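PDB 4ITA: succinate-semialdehyde dehydrogenase from Synechococcus sp., which probably oxidises succinic semialdehyde to succinate with NADP as the cofactor, as a member of the aldehyde dehydrogenase family. Local coordinates for residues L123-A128 with V152-H157; A255-N260 with T301-L306; S392-D397 with F414-V419. One frame throughout, in Å; residues are numbered along the deposited sequence.

Contact 1: residues L123-A128 with V152-H157. With NDP (NADPH dihydro-nicotinamide-adenine-dinucleotide phosphate), chain C.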
loop_
_atom_site.group_PDB
_atom_site.type_symbol
_atom_site.label_atom_id
_atom_site.label_comp_id
_atom_site.label_asym_id
_atom_site.label_seq_id
_atom_site.Cartn_x
_atom_site.Cartn_y
_atom_site.Cartn_z
ATOM N N LEU A 123 -7.478 -11.707 1.129
ATOM C CA LEU A 123 -7.712 -11.283 -0.247
ATOM C C LEU A 123 -7.816 -12.444 -1.234
ATOM O O LEU A 123 -8.601 -12.389 -2.175
ATOM C CB LEU A 123 -6.610 -10.326 -0.705
ATOM C CG LEU A 123 -6.541 -8.968 -0.013
ATOM C CD1 LEU A 123 -5.342 -8.210 -0.545
ATOM C CD2 LEU A 123 -7.824 -8.182 -0.211
ATOM N N GLY A 124 -7.007 -13.482 -1.036
ATOM C CA GLY A 124 -6.931 -14.575 -1.991
ATOM C C GLY A 124 -5.487 -14.968 -2.242
ATOM O O GLY A 124 -4.692 -15.066 -1.311
ATOM N N ILE A 125 -5.146 -15.186 -3.508
ATOM C CA ILE A 125 -3.782 -15.562 -3.859
ATOM C C ILE A 125 -2.833 -14.362 -3.798
ATOM O O ILE A 125 -3.041 -13.349 -4.471
ATOM C CB ILE A 125 -3.699 -16.157 -5.277
ATOM C CG1 ILE A 125 -4.645 -17.350 -5.456
ATOM C CG2 ILE A 125 -2.271 -16.559 -5.595
ATOM C CD1 ILE A 125 -4.734 -17.824 -6.913
ATOM N N LEU A 126 -1.778 -14.513 -3.007
ATOM C CA LEU A 126 -0.674 -13.555 -2.934
ATOM C C LEU A 126 0.539 -14.120 -3.664
ATOM O O LEU A 126 0.954 -15.257 -3.414
ATOM C CB LEU A 126 -0.304 -13.300 -1.466
ATOM C CG LEU A 126 0.967 -12.507 -1.137
ATOM C CD1 LEU A 126 0.874 -11.059 -1.618
ATOM C CD2 LEU A 126 1.229 -12.537 0.364
ATOM N N LEU A 127 1.090 -13.334 -4.584
ATOM C CA LEU A 127 2.378 -13.634 -5.193
ATOM C C LEU A 127 3.487 -13.039 -4.349
ATOM O O LEU A 127 3.432 -11.865 -3.986
ATOM C CB LEU A 127 2.463 -13.041 -6.601
ATOM C CG LEU A 127 3.873 -12.921 -7.205
ATOM C CD1 LEU A 127 4.504 -14.272 -7.470
ATOM C CD2 LEU A 127 3.812 -12.118 -8.489
ATOM N N ALA A 128 4.499 -13.846 -4.051
ATOM C CA ALA A 128 5.716 -13.366 -3.407
ATOM C C ALA A 128 6.933 -13.642 -4.278
ATOM O O ALA A 128 7.136 -14.765 -4.741
ATOM C CB ALA A 128 5.890 -14.015 -2.074
ATOM N N VAL A 152 -3.777 -17.567 0.397
ATOM C CA VAL A 152 -2.875 -18.591 -0.116
ATOM C C VAL A 152 -1.745 -17.881 -0.860
ATOM O O VAL A 152 -1.850 -16.687 -1.179
ATOM C CB VAL A 152 -3.581 -19.634 -1.005
ATOM C CG1 VAL A 152 -4.701 -20.306 -0.229
ATOM C CG2 VAL A 152 -4.104 -19.002 -2.289
ATOM N N ALA A 153 -0.649 -18.593 -1.106
ATOM C CA ALA A 153 0.524 -17.944 -1.662
ATOM C C ALA A 153 1.197 -18.761 -2.737
ATOM O O ALA A 153 1.250 -19.992 -2.671
ATOM C CB ALA A 153 1.515 -17.628 -0.560
ATOM N N VAL A 154 1.709 -18.057 -3.736
ATOM C CA VAL A 154 2.620 -18.644 -4.708
ATOM C C VAL A 154 3.946 -17.911 -4.587
ATOM O O VAL A 154 3.981 -16.680 -4.525
ATOM C CB VAL A 154 2.056 -18.630 -6.160
ATOM C CG1 VAL A 154 0.845 -19.554 -6.260
ATOM C CG2 VAL A 154 1.689 -17.206 -6.608
ATOM N N LEU A 155 5.024 -18.681 -4.521
ATOM C CA LEU A 155 6.365 -18.142 -4.327
ATOM C C LEU A 155 7.197 -18.269 -5.592
ATOM O O LEU A 155 7.360 -19.371 -6.117
ATOM C CB LEU A 155 7.074 -18.910 -3.215
ATOM C CG LEU A 155 8.585 -18.702 -3.075
ATOM C CD1 LEU A 155 8.943 -17.283 -2.645
ATOM C CD2 LEU A 155 9.185 -19.732 -2.117
ATOM N N LYS A 156 7.724 -17.149 -6.072
ATOM C CA LYS A 156 8.789 -17.167 -7.064
ATOM C C LYS A 156 10.063 -16.793 -6.328
ATOM O O LYS A 156 10.291 -15.629 -5.979
ATOM C CB LYS A 156 8.502 -16.201 -8.222
ATOM C CG LYS A 156 9.574 -16.202 -9.317
ATOM C CD LYS A 156 10.590 -15.056 -9.180
ATOM C CE LYS A 156 11.643 -15.084 -10.297
ATOM N NZ LYS A 156 12.615 -16.215 -10.157
ATOM N N HIS A 157 10.873 -17.803 -6.036
ATOM C CA HIS A 157 12.130 -17.591 -5.339
ATOM C C HIS A 157 13.219 -17.285 -6.361
ATOM O O HIS A 157 13.019 -17.408 -7.573
ATOM C CB HIS A 157 12.492 -18.824 -4.497
ATOM C CG HIS A 157 13.136 -18.495 -3.186
ATOM N ND1 HIS A 157 13.922 -17.377 -3.003
ATOM C CD2 HIS A 157 13.103 -19.136 -1.992
ATOM C CE1 HIS A 157 14.345 -17.342 -1.750
ATOM N NE2 HIS A 157 13.865 -18.398 -1.117
HETATM P PA NDP C . 17.208 -9.303 -7.522
HETATM O O1A NDP C . 16.245 -8.151 -7.490
HETATM O O2A NDP C . 18.107 -9.494 -8.712
HETATM O O5B NDP C . 16.377 -10.657 -7.336
HETATM C C5B NDP C . 15.395 -10.815 -6.305
HETATM C C4B NDP C . 14.208 -11.631 -6.809
HETATM O O4B NDP C . 13.545 -10.893 -7.840
HETATM C C3B NDP C . 14.606 -12.953 -7.454
HETATM O O3B NDP C . 13.552 -13.902 -7.246
HETATM C C2B NDP C . 14.679 -12.599 -8.927
HETATM O O2B NDP C . 14.491 -13.711 -9.791
HETATM C C1B NDP C . 13.486 -11.688 -9.026
HETATM N N9A NDP C . 13.512 -10.740 -10.150
HETATM C C8A NDP C . 14.566 -10.072 -10.660
HETATM N N7A NDP C . 14.161 -9.263 -11.668
HETATM C C5A NDP C . 12.831 -9.400 -11.786
HETATM C C6A NDP C . 11.766 -8.849 -12.638
HETATM N N6A NDP C . 12.066 -7.947 -13.593
HETATM N N1A NDP C . 10.508 -9.278 -12.419
HETATM C C2A NDP C . 10.199 -10.170 -11.468
HETATM N N3A NDP C . 11.115 -10.720 -10.658
HETATM C C4A NDP C . 12.412 -10.371 -10.779
HETATM O O3 NDP C . 18.032 -9.146 -6.129
HETATM P PN NDP C . 19.561 -9.478 -5.691
HETATM O O1N NDP C . 20.548 -9.090 -6.769
HETATM O O2N NDP C . 19.565 -10.866 -5.112
HETATM O O5D NDP C . 19.751 -8.435 -4.479
HETATM C C5D NDP C . 18.993 -8.572 -3.284
HETATM C C4D NDP C . 18.373 -7.236 -2.916
HETATM O O4D NDP C . 17.307 -7.438 -1.978
HETATM C C3D NDP C . 19.350 -6.294 -2.242
HETATM O O3D NDP C . 19.184 -4.965 -2.749
HETATM C C2D NDP C . 18.941 -6.424 -0.787
HETATM O O2D NDP C . 19.366 -5.282 -0.042
HETATM C C1D NDP C . 17.432 -6.510 -0.898
HETATM N N1N NDP C . 16.866 -7.044 0.348
HETATM C C2N NDP C . 15.808 -6.447 0.923
HETATM C C3N NDP C . 15.561 -6.629 2.283
HETATM C C7N NDP C . 14.373 -6.005 2.953
HETATM O O7N NDP C . 13.697 -6.702 3.707
HETATM N N7N NDP C . 14.082 -4.726 2.728
HETATM C C4N NDP C . 16.492 -7.456 3.137
HETATM C C5N NDP C . 17.237 -8.383 2.295
HETATM C C6N NDP C . 17.395 -8.138 0.934
HETATM P P2B NDP C . 15.729 -14.433 -10.517
HETATM O O1X NDP C . 15.043 -15.503 -11.315
HETATM O O2X NDP C . 16.395 -13.388 -11.382
HETATM O O3X NDP C . 16.635 -14.990 -9.461
#

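Contact 2: residues A255-N260 with T301-L306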
loop_
_atom_site.group_PDB
_atom_site.type_symbol
_atom_site.label_atom_id
_atom_site.label_comp_id
_atom_site.label_asym_id
_atom_site.label_seq_id
_atom_site.Cartn_x
_atom_site.Cartn_y
_atom_site.Cartn_z
ATOM N N ALA A 255 27.696 -6.171 11.830
ATOM C CA ALA A 255 26.665 -5.578 10.982
ATOM C C ALA A 255 27.089 -5.471 9.508
ATOM O O ALA A 255 26.280 -5.703 8.617
ATOM C CB ALA A 255 26.244 -4.237 11.529
ATOM N N ARG A 256 28.351 -5.151 9.238
ATOM C CA ARG A 256 28.806 -5.085 7.852
ATOM C C ARG A 256 29.067 -6.462 7.247
ATOM O O ARG A 256 28.801 -6.681 6.065
ATOM C CB ARG A 256 30.056 -4.198 7.714
ATOM C CG ARG A 256 30.774 -4.288 6.350
ATOM C CD ARG A 256 30.055 -3.558 5.199
ATOM N NE ARG A 256 28.946 -4.333 4.629
ATOM C CZ ARG A 256 28.342 -4.054 3.473
ATOM N NH1 ARG A 256 27.342 -4.816 3.050
ATOM N NH2 ARG A 256 28.727 -3.024 2.735
ATOM N N THR A 257 29.591 -7.393 8.040
ATOM C CA THR A 257 30.136 -8.622 7.466
ATOM C C THR A 257 29.261 -9.868 7.593
ATOM O O THR A 257 29.546 -10.872 6.949
ATOM C CB THR A 257 31.576 -8.921 7.977
ATOM O OG1 THR A 257 31.548 -9.247 9.372
ATOM C CG2 THR A 257 32.490 -7.717 7.735
ATOM N N MET A 258 28.209 -9.815 8.405
ATOM C CA MET A 258 27.280 -10.945 8.523
ATOM C C MET A 258 26.678 -11.272 7.161
ATOM O O MET A 258 26.513 -10.393 6.327
ATOM C CB MET A 258 26.155 -10.621 9.515
ATOM C CG MET A 258 25.291 -9.432 9.090
ATOM S SD MET A 258 24.034 -8.885 10.275
ATOM C CE MET A 258 23.383 -7.445 9.416
ATOM N N ASN A 259 26.359 -12.544 6.945
ATOM C CA ASN A 259 25.793 -13.000 5.675
ATOM C C ASN A 259 26.710 -12.666 4.502
ATOM O O ASN A 259 26.250 -12.377 3.388
ATOM C CB ASN A 259 24.398 -12.416 5.428
ATOM C CG ASN A 259 23.483 -13.393 4.724
ATOM O OD1 ASN A 259 23.367 -14.542 5.146
ATOM N ND2 ASN A 259 22.842 -12.955 3.643
ATOM N N ASN A 260 28.017 -12.700 4.771
ATOM C CA ASN A 260 29.048 -12.333 3.795
ATOM C C ASN A 260 28.824 -10.939 3.208
ATOM O O ASN A 260 29.153 -10.667 2.051
ATOM C CB ASN A 260 29.167 -13.406 2.702
ATOM C CG ASN A 260 29.328 -14.801 3.281
ATOM O OD1 ASN A 260 29.928 -14.968 4.342
ATOM N ND2 ASN A 260 28.778 -15.803 2.604
ATOM N N THR A 301 34.336 -20.534 10.308
ATOM C CA THR A 301 34.341 -19.562 9.218
ATOM C C THR A 301 33.476 -18.338 9.521
ATOM O O THR A 301 32.330 -18.473 9.950
ATOM C CB THR A 301 33.878 -20.220 7.906
ATOM O OG1 THR A 301 34.805 -21.252 7.553
ATOM C CG2 THR A 301 33.797 -19.200 6.776
ATOM N N ASP A 302 34.034 -17.149 9.309
ATOM C CA ASP A 302 33.260 -15.907 9.383
ATOM C C ASP A 302 32.698 -15.513 8.023
ATOM O O ASP A 302 31.540 -15.120 7.909
ATOM C CB ASP A 302 34.134 -14.753 9.884
ATOM C CG ASP A 302 34.526 -14.903 11.335
ATOM O OD1 ASP A 302 33.628 -15.041 12.186
ATOM O OD2 ASP A 302 35.741 -14.892 11.621
ATOM N N ILE A 303 33.536 -15.609 7.000
ATOM C CA ILE A 303 33.209 -15.124 5.670
ATOM C C ILE A 303 33.290 -16.264 4.654
ATOM O O ILE A 303 34.374 -16.786 4.393
ATOM C CB ILE A 303 34.205 -14.022 5.211
ATOM C CG1 ILE A 303 34.332 -12.906 6.256
ATOM C CG2 ILE A 303 33.814 -13.469 3.846
ATOM C CD1 ILE A 303 33.064 -12.109 6.473
ATOM N N GLY A 304 32.144 -16.663 4.106
ATOM C CA GLY A 304 32.116 -17.570 2.968
ATOM C C GLY A 304 32.187 -16.793 1.663
ATOM O O GLY A 304 32.420 -15.585 1.663
ATOM N N PRO A 305 31.970 -17.476 0.536
ATOM C CA PRO A 305 31.982 -16.804 -0.763
ATOM C C PRO A 305 30.726 -15.954 -0.935
ATOM O O PRO A 305 29.717 -16.220 -0.278
ATOM C CB PRO A 305 31.933 -17.976 -1.753
ATOM C CG PRO A 305 31.127 -19.020 -1.015
ATOM C CD PRO A 305 31.548 -18.887 0.430
ATOM N N LEU A 306 30.785 -14.954 -1.804
ATOM C CA LEU A 306 29.574 -14.280 -2.249
ATOM C C LEU A 306 28.709 -15.280 -3.011
ATOM O O LEU A 306 29.203 -16.304 -3.488
ATOM C CB LEU A 306 29.923 -13.082 -3.128
ATOM C CG LEU A 306 30.796 -12.034 -2.435
ATOM C CD1 LEU A 306 31.128 -10.920 -3.408
ATOM C CD2 LEU A 306 30.102 -11.481 -1.190
HETATM O O HOH W 1 29.398 -13.572 7.139
HETATM O O HOH W 2 27.147 -15.944 0.263
#

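Contact 3: residues S392-D397 with F414-V419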
loop_
_atom_site.group_PDB
_atom_site.type_symbol
_atom_site.label_atom_id
_atom_site.label_comp_id
_atom_site.label_asym_id
_atom_site.label_seq_id
_atom_site.Cartn_x
_atom_site.Cartn_y
_atom_site.Cartn_z
ATOM N N SER A 392 21.818 3.057 12.145
ATOM C CA SER A 392 22.310 2.805 13.495
ATOM C C SER A 392 23.164 3.982 13.952
ATOM O O SER A 392 23.990 4.481 13.183
ATOM C CB SER A 392 23.137 1.517 13.491
ATOM O OG SER A 392 23.713 1.241 14.755
ATOM N N ALA A 393 22.963 4.432 15.190
ATOM C CA ALA A 393 23.739 5.546 15.738
ATOM C C ALA A 393 24.157 5.264 17.171
ATOM O O ALA A 393 23.386 4.708 17.958
ATOM C CB ALA A 393 22.957 6.857 15.646
ATOM N N TRP A 394 25.391 5.648 17.486
ATOM C CA TRP A 394 26.033 5.305 18.750
ATOM C C TRP A 394 26.402 6.572 19.503
ATOM O O TRP A 394 27.247 7.349 19.064
ATOM C CB TRP A 394 27.249 4.411 18.501
ATOM C CG TRP A 394 26.823 3.110 17.911
ATOM C CD1 TRP A 394 26.320 2.905 16.656
ATOM C CD2 TRP A 394 26.803 1.840 18.565
ATOM N NE1 TRP A 394 25.993 1.584 16.493
ATOM C CE2 TRP A 394 26.285 0.906 17.644
ATOM C CE3 TRP A 394 27.183 1.400 19.837
ATOM C CZ2 TRP A 394 26.138 -0.450 17.957
ATOM C CZ3 TRP A 394 27.033 0.058 20.147
ATOM C CH2 TRP A 394 26.520 -0.851 19.211
ATOM N N THR A 395 25.724 6.778 20.624
ATOM C CA THR A 395 25.905 7.963 21.443
ATOM C C THR A 395 25.160 7.739 22.738
ATOM O O THR A 395 24.137 7.054 22.768
ATOM C CB THR A 395 25.356 9.236 20.758
ATOM O OG1 THR A 395 25.313 10.300 21.718
ATOM C CG2 THR A 395 23.950 9.001 20.207
ATOM N N ASN A 396 25.678 8.319 23.813
ATOM C CA ASN A 396 25.017 8.236 25.101
ATOM C C ASN A 396 24.543 9.591 25.603
ATOM O O ASN A 396 24.210 9.750 26.778
ATOM C CB ASN A 396 25.912 7.520 26.103
ATOM C CG ASN A 396 26.012 6.048 25.798
ATOM O OD1 ASN A 396 25.038 5.314 25.954
ATOM N ND2 ASN A 396 27.167 5.612 25.313
ATOM N N ASP A 397 24.503 10.555 24.691
ATOM C CA ASP A 397 23.919 11.863 24.963
ATOM C C ASP A 397 22.444 11.820 24.579
ATOM O O ASP A 397 22.118 11.610 23.415
ATOM C CB ASP A 397 24.632 12.946 24.151
ATOM C CG ASP A 397 24.090 14.331 24.435
ATOM O OD1 ASP A 397 24.459 14.902 25.482
ATOM O OD2 ASP A 397 23.293 14.854 23.628
ATOM N N PHE A 414 18.152 2.414 15.110
ATOM C CA PHE A 414 18.647 1.722 16.295
ATOM C C PHE A 414 19.720 2.560 16.968
ATOM O O PHE A 414 20.666 3.010 16.319
ATOM C CB PHE A 414 19.214 0.345 15.930
ATOM C CG PHE A 414 18.167 -0.732 15.783
ATOM C CD1 PHE A 414 17.107 -0.589 14.890
ATOM C CD2 PHE A 414 18.251 -1.898 16.536
ATOM C CE1 PHE A 414 16.153 -1.591 14.750
ATOM C CE2 PHE A 414 17.302 -2.902 16.403
ATOM C CZ PHE A 414 16.247 -2.749 15.518
ATOM N N ILE A 415 19.558 2.789 18.266
ATOM C CA ILE A 415 20.525 3.547 19.048
ATOM C C ILE A 415 21.328 2.589 19.936
ATOM O O ILE A 415 20.758 1.858 20.750
ATOM C CB ILE A 415 19.840 4.625 19.913
ATOM C CG1 ILE A 415 19.016 5.592 19.047
ATOM C CG2 ILE A 415 20.864 5.373 20.763
ATOM C CD1 ILE A 415 19.835 6.395 18.046
ATOM N N ASN A 416 22.650 2.594 19.755
ATOM C CA ASN A 416 23.570 1.744 20.515
ATOM C C ASN A 416 23.328 0.253 20.292
ATOM O O ASN A 416 23.522 -0.570 21.194
ATOM C CB ASN A 416 23.562 2.103 22.012
ATOM C CG ASN A 416 24.061 3.511 22.278
ATOM O OD1 ASN A 416 24.889 4.039 21.531
ATOM N ND2 ASN A 416 23.552 4.130 23.334
ATOM N N GLY A 417 22.895 -0.080 19.081
ATOM C CA GLY A 417 22.811 -1.460 18.644
ATOM C C GLY A 417 22.758 -1.506 17.134
ATOM O O GLY A 417 22.458 -0.495 16.499
ATOM N N MET A 418 23.043 -2.666 16.553
ATOM C CA MET A 418 22.890 -2.837 15.115
ATOM C C MET A 418 21.431 -3.056 14.749
ATOM O O MET A 418 20.663 -3.646 15.511
ATOM C CB MET A 418 23.746 -3.997 14.578
ATOM C CG MET A 418 23.508 -5.372 15.220
ATOM S SD MET A 418 24.506 -6.731 14.480
ATOM C CE MET A 418 23.487 -7.061 13.060
ATOM N N VAL A 419 21.049 -2.580 13.574
ATOM C CA VAL A 419 19.708 -2.827 13.068
ATOM C C VAL A 419 19.515 -4.330 12.889
ATOM O O VAL A 419 20.389 -5.019 12.351
ATOM C CB VAL A 419 19.483 -2.089 11.729
ATOM C CG1 VAL A 419 18.096 -2.365 11.174
ATOM C CG2 VAL A 419 19.680 -0.594 11.907
HETATM O O HOH W 3 27.319 3.420 22.853
#

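Contact 1: residues L123-A128 with V152-H157
Ile125 and Val152 meet most closely where the two parallel strands start side by side, with Ile125 CG1 3.6 Å from Val152 CG2. On that same face of the sheet, Val154 CG2 sits between its own backbone N and carbonyl carbon, a crowded position that points it at the neighbouring strand. There it lies 4.1 Å from Ile125 CG2, while Leu127 CD1 comes across it at about a right angle. Helix 24-41 covers Ile125, Val152 and Val154, and helix 192-197 covers Leu127.

The other face is looser across the pair. The side chains of Leu126, Ala128, Ala153 and Leu155 meet mainly carbonyl oxygens of the other strand, as with Leu155 CD1 and Ala128 O at 3.7 Å, and Phe142 packs against Leu126, Ala128 and Ala153. Phe142 belongs to helix 137-149, which links the strands as a beta-alpha-beta crossover in the Rossmann-like cofactor domain. Five backbone hydrogen bonds alternate between them, from the longest, Val152 N to Gly124 O at 3.2 Å, to Lys156 N to Ala128 O at 2.8 Å.

Beyond that last bond the Lys156 side chain leaves the pair: CG stands anti to the backbone N (chi1 -179°), and bends at chi2 and chi4 carry the amine to NADPH. NZ donates to O1X of the 2'-phosphate at 2.8 Å and weakly to O2B, and is steadied by bonds to His157 O and Ile187 O.

Contact 2: residues A255-N260 with T301-L306
Asn260 and Ile303 bring the two backbones nearest, with their CA atoms 5.3 Å apart. Helix 245-257 has just ended, and Asn260 takes left-handed helical backbone angles (phi 54°, psi 32°) that turn its side chain toward the irregular loop 301-306. A CB on Gly304 would clash with Pro305 CD within the loop and would also lie close to Asn260 ND2.

The amide of Asn260 carries most of the contact. OD1 accepts the backbone N-H of Gly304, at 2.8 Å to Gly304 N, and this donor stands 52° above the plane of the amide. ND2 donates to Gly76 O and to a water at 2.9 Å. The same water donates to Pro305 O, 2.6 Å away, and so relays the amide to the loop. A second water lies between the backbones; it accepts from Asn260 N at 2.9 Å and lies 2.7 Å from Thr257 O, with Asp302 O also beside it.

Apolar atoms close the two ends. Ile303 CD1 reaches Thr257 CB at 3.8 Å, while OG1 of that threonine bonds back to Thr253 O within the helix. Leu306 CD2 lies 3.5 Å from Asn260 O, and its side chain also rests on Ile311 and Ile315 of helix 309-325.

One side-chain amide and two waters thus meet backbone polar groups of an irregular loop, which implies that the polar part of this junction depends on how the amide of Asn260 is oriented.

Contact 3: residues S392-D397 with F414-V419
Ser392 and Ala393 run parallel to Phe414 and Ile415 as neighbouring strands of a beta-alpha-beta unit, connected by helix 398-407. The pair lies at one edge of the seven-stranded sheet of this chain, and a strand of the second subunit continues the sheet beyond Phe414 and Ile415.

Two backbone hydrogen bonds join the strands, Ala393 N to Phe414 O at 2.9 Å and Asn416 N to Ala393 O at 2.9 Å. Asn416, in a left-handed backbone conformation, then turns the chain away, and its side-chain amide takes over the pairing. OD1 accepts from Thr395 N at 3.0 Å, and ND2 donates to Thr395 O, also at 3.0 Å, so one amide grips both main-chain polar groups of that residue. Gln401 NE2 is a second donor to Thr395 O.

A hydroxyl relay forms the next group. Ser392 OG, anti to its backbone N (chi1 177°), donates to Gly417 O at 2.8 Å and accepts from Trp394 NE1 at 2.9 Å, tying the indole to the turn after the second strand.

The indole also acts through its face. Asn416 CA makes a CH-pi contact 3.7 Å from the centroid of the six-membered ring, 12° off its normal, and Gly417 N lies over the same face nearer the rim. An alanine in place of Trp394 would probably open a gap above the Asn416-Gly417 backbone and leave Ser392 OG without its indole donor.

On the side of the sheet facing helix 398-407, Ile415 CD1 approaches Ala393 CB to 4.0 Å.

In the fold
From the N terminus, the three contacts follow in series, with none nesting or crossing. Contact 1 closes the short loop through helix 137-149 and ties two strands of the cofactor-binding sheet. Contact 2 closes a longer one, running through strand 267-273 and helix 274-289, and fastens the end of helix 245-257 to the loop before helix 309-325. Contact 3 closes the shortest, through helix 398-407, at the edge of the other large sheet. Contact 1 lies across the chain's centre from both others, about 30 Å from contact 2 between centres. Contacts 2 and 3 touch directly, Met258 SD lying 3.4 Å from Met418 CE and Ala255 CB packing on Met418 CB.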